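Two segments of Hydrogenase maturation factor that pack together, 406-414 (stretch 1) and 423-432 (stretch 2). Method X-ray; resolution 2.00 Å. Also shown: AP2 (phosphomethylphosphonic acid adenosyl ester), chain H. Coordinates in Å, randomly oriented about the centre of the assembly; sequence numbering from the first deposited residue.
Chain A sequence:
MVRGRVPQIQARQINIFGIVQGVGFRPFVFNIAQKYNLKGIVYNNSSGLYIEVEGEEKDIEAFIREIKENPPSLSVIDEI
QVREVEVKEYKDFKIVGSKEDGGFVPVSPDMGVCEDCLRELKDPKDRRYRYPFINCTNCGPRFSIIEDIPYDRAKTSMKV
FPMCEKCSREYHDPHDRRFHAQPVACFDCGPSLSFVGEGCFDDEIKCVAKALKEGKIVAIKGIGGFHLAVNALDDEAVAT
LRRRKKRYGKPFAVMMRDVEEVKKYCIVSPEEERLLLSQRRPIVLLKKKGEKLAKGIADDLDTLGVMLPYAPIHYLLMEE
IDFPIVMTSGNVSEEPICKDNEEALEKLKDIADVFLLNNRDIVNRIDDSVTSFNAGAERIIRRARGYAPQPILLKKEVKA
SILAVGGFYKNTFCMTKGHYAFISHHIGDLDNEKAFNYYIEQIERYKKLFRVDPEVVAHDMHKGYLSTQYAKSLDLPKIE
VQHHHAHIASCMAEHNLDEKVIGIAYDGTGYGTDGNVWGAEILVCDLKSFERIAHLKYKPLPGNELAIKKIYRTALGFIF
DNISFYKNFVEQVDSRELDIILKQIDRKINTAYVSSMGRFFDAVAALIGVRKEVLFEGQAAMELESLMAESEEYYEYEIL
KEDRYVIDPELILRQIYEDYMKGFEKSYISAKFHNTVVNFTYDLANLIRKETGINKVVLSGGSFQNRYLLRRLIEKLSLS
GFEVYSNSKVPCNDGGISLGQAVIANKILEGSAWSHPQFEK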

# COMPACT_ATOMS: atom_id res chain seq x y z
N GLY A 406 -0.89 -8.21 -12.18
CA GLY A 406 0.25 -7.77 -11.35
C GLY A 406 1.53 -8.53 -11.64
O GLY A 406 1.68 -9.16 -12.70
N GLY A 407 2.47 -8.48 -10.70
CA GLY A 407 3.76 -9.14 -10.87
C GLY A 407 3.94 -10.30 -9.90
O GLY A 407 3.00 -11.07 -9.64
N PHE A 408 5.14 -10.42 -9.35
CA PHE A 408 5.52 -11.48 -8.43
C PHE A 408 5.69 -10.91 -7.01
O PHE A 408 4.92 -11.26 -6.11
CB PHE A 408 6.77 -12.23 -8.95
CG PHE A 408 7.59 -12.92 -7.87
CD1 PHE A 408 8.96 -12.69 -7.78
CD2 PHE A 408 7.00 -13.78 -6.95
CE1 PHE A 408 9.74 -13.32 -6.79
CE2 PHE A 408 7.76 -14.40 -5.96
CZ PHE A 408 9.14 -14.17 -5.88
N TYR A 409 6.69 -10.06 -6.81
CA TYR A 409 6.89 -9.44 -5.50
C TYR A 409 5.76 -8.49 -5.16
O TYR A 409 5.27 -7.77 -6.04
CB TYR A 409 8.18 -8.61 -5.47
CG TYR A 409 9.45 -9.42 -5.59
CD1 TYR A 409 9.91 -10.20 -4.52
CD2 TYR A 409 10.19 -9.40 -6.77
CE1 TYR A 409 11.10 -10.95 -4.63
CE2 TYR A 409 11.38 -10.14 -6.89
CZ TYR A 409 11.82 -10.91 -5.81
OH TYR A 409 12.99 -11.63 -5.94
N LYS A 410 5.36 -8.48 -3.89
CA LYS A 410 4.44 -7.47 -3.39
C LYS A 410 3.19 -7.38 -4.27
O LYS A 410 2.70 -6.28 -4.59
CB LYS A 410 5.15 -6.11 -3.33
CG LYS A 410 6.34 -6.04 -2.33
CD LYS A 410 7.09 -4.72 -2.52
CE LYS A 410 8.22 -4.48 -1.49
NZ LYS A 410 9.27 -5.57 -1.44
N ASN A 411 2.68 -8.52 -4.67
CA ASN A 411 1.64 -8.52 -5.69
C ASN A 411 0.38 -7.73 -5.31
O ASN A 411 -0.08 -7.79 -4.17
CB ASN A 411 1.29 -9.95 -6.08
CG ASN A 411 0.12 -10.01 -7.07
OD1 ASN A 411 0.31 -10.12 -8.29
ND2 ASN A 411 -1.08 -9.90 -6.55
N THR A 412 -0.16 -6.99 -6.29
CA THR A 412 -1.55 -6.59 -6.28
C THR A 412 -2.07 -6.92 -7.69
O THR A 412 -1.29 -7.03 -8.64
CB THR A 412 -1.73 -5.08 -6.06
OG1 THR A 412 -1.01 -4.37 -7.07
CG2 THR A 412 -1.24 -4.65 -4.65
N PHE A 413 -3.39 -7.04 -7.80
CA PHE A 413 -4.07 -7.08 -9.09
C PHE A 413 -4.94 -5.83 -9.20
O PHE A 413 -5.16 -5.15 -8.20
CB PHE A 413 -4.90 -8.37 -9.23
CG PHE A 413 -5.96 -8.54 -8.18
CD1 PHE A 413 -7.20 -7.92 -8.31
CD2 PHE A 413 -5.73 -9.33 -7.05
CE1 PHE A 413 -8.22 -8.08 -7.33
CE2 PHE A 413 -6.73 -9.50 -6.06
CZ PHE A 413 -7.97 -8.88 -6.21
N CYS A 414 -5.38 -5.50 -10.41
CA CYS A 414 -6.21 -4.31 -10.62
C CYS A 414 -7.33 -4.64 -11.61
O CYS A 414 -7.07 -5.31 -12.61
CB CYS A 414 -5.34 -3.14 -11.12
SG CYS A 414 -6.22 -1.59 -11.41
PB AP2 H . 11.51 -6.16 -9.09
O1B AP2 H . 12.93 -5.73 -8.83
O2B AP2 H . 10.79 -5.45 -10.20
O3B AP2 H . 11.37 -7.66 -9.10
C3A AP2 H . 10.67 -5.66 -7.57
PA AP2 H . 10.56 -3.86 -7.31
O1A AP2 H . 9.60 -3.81 -6.12
O2A AP2 H . 10.27 -3.02 -8.53
O5' AP2 H . 12.05 -3.43 -6.84
C5' AP2 H . 12.49 -3.87 -5.56
C4' AP2 H . 13.98 -3.66 -5.56
O4' AP2 H . 14.26 -2.26 -5.44
C3' AP2 H . 14.66 -4.30 -4.36
O3' AP2 H . 14.84 -5.71 -4.57
C2' AP2 H . 15.96 -3.51 -4.34
O2' AP2 H . 16.83 -4.11 -5.30
C1' AP2 H . 15.52 -2.10 -4.77
N9 AP2 H . 15.43 -1.27 -3.54
C8 AP2 H . 14.57 -1.43 -2.50
N7 AP2 H . 14.80 -0.52 -1.51
C5 AP2 H . 15.83 0.25 -1.92
C6 AP2 H . 16.59 1.40 -1.37
N6 AP2 H . 16.28 1.93 -0.16
N1 AP2 H . 17.61 1.90 -2.12
C2 AP2 H . 17.92 1.41 -3.34
N3 AP2 H . 17.28 0.36 -3.89
C4 AP2 H . 16.25 -0.25 -3.24
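Stretch 2 423-432: ISHHIGDLDN

Stretch 2 runs antiparallel to stretch 1. Both are largely irregular in backbone, without a continuous strand or any helix. The two chains stay close along most of their length. The CA atoms of Cys-414 and Ile-423 are 4.0 Å apart, those of Thr-412 and His-426 5.4 Å, those of Lys-410 and Gly-428 4.5 Å, those of Tyr-409 and Asp-429 4.3 Å, and those of Phe-408 and Leu-430 5.2 Å.

Two short pieces of antiparallel pairing hold the backbones together. Near one end, Cys-414 faces Ile-423 as a non-hydrogen-bonded pair. Next to it, Ser-424 N donates to Phe-413 O at 2.8 Å, and the bond is nearly straight. Further along, Asn-411 and Gly-428 form a hydrogen-bonded bridge. Here Asn-411 N donates to Gly-428 O at 2.9 Å, and Ile-427 N donates to Asn-411 O, also at 2.9 Å. The register shifts by two residues between these pieces, so they are separate ladders.

Stretch 1 makes a type II beta turn from Phe-408 to Asn-411. Stretch 2 binds both ends of this turn. Leu-430 N donates to Phe-408 O at 3.0 Å, while Asn-411 N is taken by Gly-428 O. The same Phe-408 O also receives a CA-H contact from Asp-429 CA at 3.4 Å. Gly-428 has phi near 128° and psi near 180°. A side chain at these angles would be jammed against the preceding carbonyl, so glycine is called for.

The side chain of Asp-429 reaches into the turn. Its OD1 accepts from Lys-410 N at 2.8 Å. Water 1 links the same two residues: it accepts from Lys-410 NZ at 2.8 Å and donates to Asp-429 OD1 at 3.0 Å. Asp-429 OD1 also lies at the edge of the Tyr-409 ring, 3.9 Å from Tyr-409 CD1. AP2 O3B lies at the ring edge on the other side, 3.1 Å from Tyr-409 CD2.

Ser-424 points toward stretch 1 and is used twice there. Its OG accepts from Phe-413 N at 3.1 Å. Its CB lies over one face of the Phe-413 ring, 3.4 Å from the ring centroid and close to the ring normal, as in a CH-pi contact. Ser-424 OG in turn donates to His-425 O at 2.9 Å. The serine hydroxyl thus joins the backbones of both stretches.

Van der Waals contacts fill in around these bonds. Phe-413 CE2 is 4.1 Å from Ile-427 CD1. Cys-414 SG is 4.2 Å from Ile-423 CB, and these two side chains share one face of their short ladder. Thr-412 CG2 packs 3.4 Å from Ser-424 O. Asn-411 CB lies 3.7 Å from Leu-430 CG. At the far end, Phe-408 CE2 approaches Asp-431 OD2 at 3.5 Å. Together the two stretches bury 737 Å², both sides summed.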

# COMPACT_ATOMS: atom_id res chain seq x y z
N ILE A 423 -7.58 -1.15 -7.70
CA ILE A 423 -6.36 -1.88 -7.39
C ILE A 423 -6.55 -2.59 -6.02
O ILE A 423 -7.06 -2.01 -5.05
CB ILE A 423 -5.10 -0.96 -7.42
CG1 ILE A 423 -3.82 -1.80 -7.24
CG2 ILE A 423 -5.21 0.15 -6.36
CD1 ILE A 423 -2.48 -1.02 -7.51
N SER A 424 -6.19 -3.87 -5.97
CA SER A 424 -6.44 -4.65 -4.76
C SER A 424 -5.50 -4.20 -3.67
O SER A 424 -4.44 -3.60 -3.93
CB SER A 424 -6.21 -6.14 -5.04
OG SER A 424 -4.82 -6.47 -5.09
N HIS A 425 -5.89 -4.49 -2.43
CA HIS A 425 -4.96 -4.38 -1.33
C HIS A 425 -3.76 -5.30 -1.57
O HIS A 425 -3.85 -6.27 -2.33
CB HIS A 425 -5.64 -4.71 -0.01
CG HIS A 425 -6.13 -6.13 0.11
ND1 HIS A 425 -7.33 -6.55 -0.44
CD2 HIS A 425 -5.61 -7.20 0.76
CE1 HIS A 425 -7.51 -7.83 -0.14
NE2 HIS A 425 -6.49 -8.25 0.58
N HIS A 426 -2.65 -4.98 -0.92
CA HIS A 426 -1.45 -5.82 -0.92
C HIS A 426 -1.79 -7.29 -0.71
O HIS A 426 -2.46 -7.65 0.27
CB HIS A 426 -0.54 -5.34 0.22
CG HIS A 426 0.66 -6.20 0.44
ND1 HIS A 426 0.75 -7.11 1.47
CD2 HIS A 426 1.84 -6.25 -0.22
CE1 HIS A 426 1.94 -7.69 1.44
NE2 HIS A 426 2.62 -7.18 0.44
N ILE A 427 -1.34 -8.14 -1.63
CA ILE A 427 -1.59 -9.58 -1.53
C ILE A 427 -0.33 -10.27 -0.97
O ILE A 427 -0.44 -11.08 -0.05
CB ILE A 427 -1.97 -10.19 -2.92
CG1 ILE A 427 -3.25 -9.52 -3.48
CG2 ILE A 427 -2.08 -11.73 -2.85
CD1 ILE A 427 -4.52 -9.74 -2.62
N GLY A 428 0.83 -9.93 -1.51
CA GLY A 428 2.12 -10.47 -1.00
C GLY A 428 2.93 -11.07 -2.14
O GLY A 428 2.50 -11.06 -3.29
N ASP A 429 4.10 -11.61 -1.83
CA ASP A 429 4.95 -12.26 -2.83
C ASP A 429 4.25 -13.53 -3.31
O ASP A 429 3.95 -14.40 -2.51
CB ASP A 429 6.33 -12.61 -2.20
CG ASP A 429 7.14 -11.37 -1.83
OD1 ASP A 429 6.75 -10.22 -2.16
OD2 ASP A 429 8.21 -11.55 -1.21
N LEU A 430 3.97 -13.63 -4.61
CA LEU A 430 3.29 -14.81 -5.14
C LEU A 430 4.28 -15.94 -5.36
O LEU A 430 4.60 -16.27 -6.49
CB LEU A 430 2.56 -14.51 -6.44
CG LEU A 430 1.31 -13.66 -6.34
CD1 LEU A 430 0.44 -13.87 -7.58
CD2 LEU A 430 0.52 -14.04 -5.08
N ASP A 431 4.70 -16.55 -4.27
CA ASP A 431 5.93 -17.33 -4.19
C ASP A 431 5.61 -18.77 -3.81
O ASP A 431 6.47 -19.64 -3.88
CB ASP A 431 6.78 -16.71 -3.07
CG ASP A 431 8.26 -16.91 -3.28
OD1 ASP A 431 9.03 -16.57 -2.34
OD2 ASP A 431 8.68 -17.41 -4.35
N ASN A 432 4.37 -19.01 -3.41
CA ASN A 432 3.98 -20.33 -2.92
C ASN A 432 2.49 -20.53 -3.08
O ASN A 432 1.75 -19.58 -3.38
CB ASN A 432 4.39 -20.49 -1.45
CG ASN A 432 3.87 -19.35 -0.58
OD1 ASN A 432 4.55 -18.34 -0.39
ND2 ASN A 432 2.66 -19.49 -0.08
O HOH W 1 8.85 -8.29 -1.40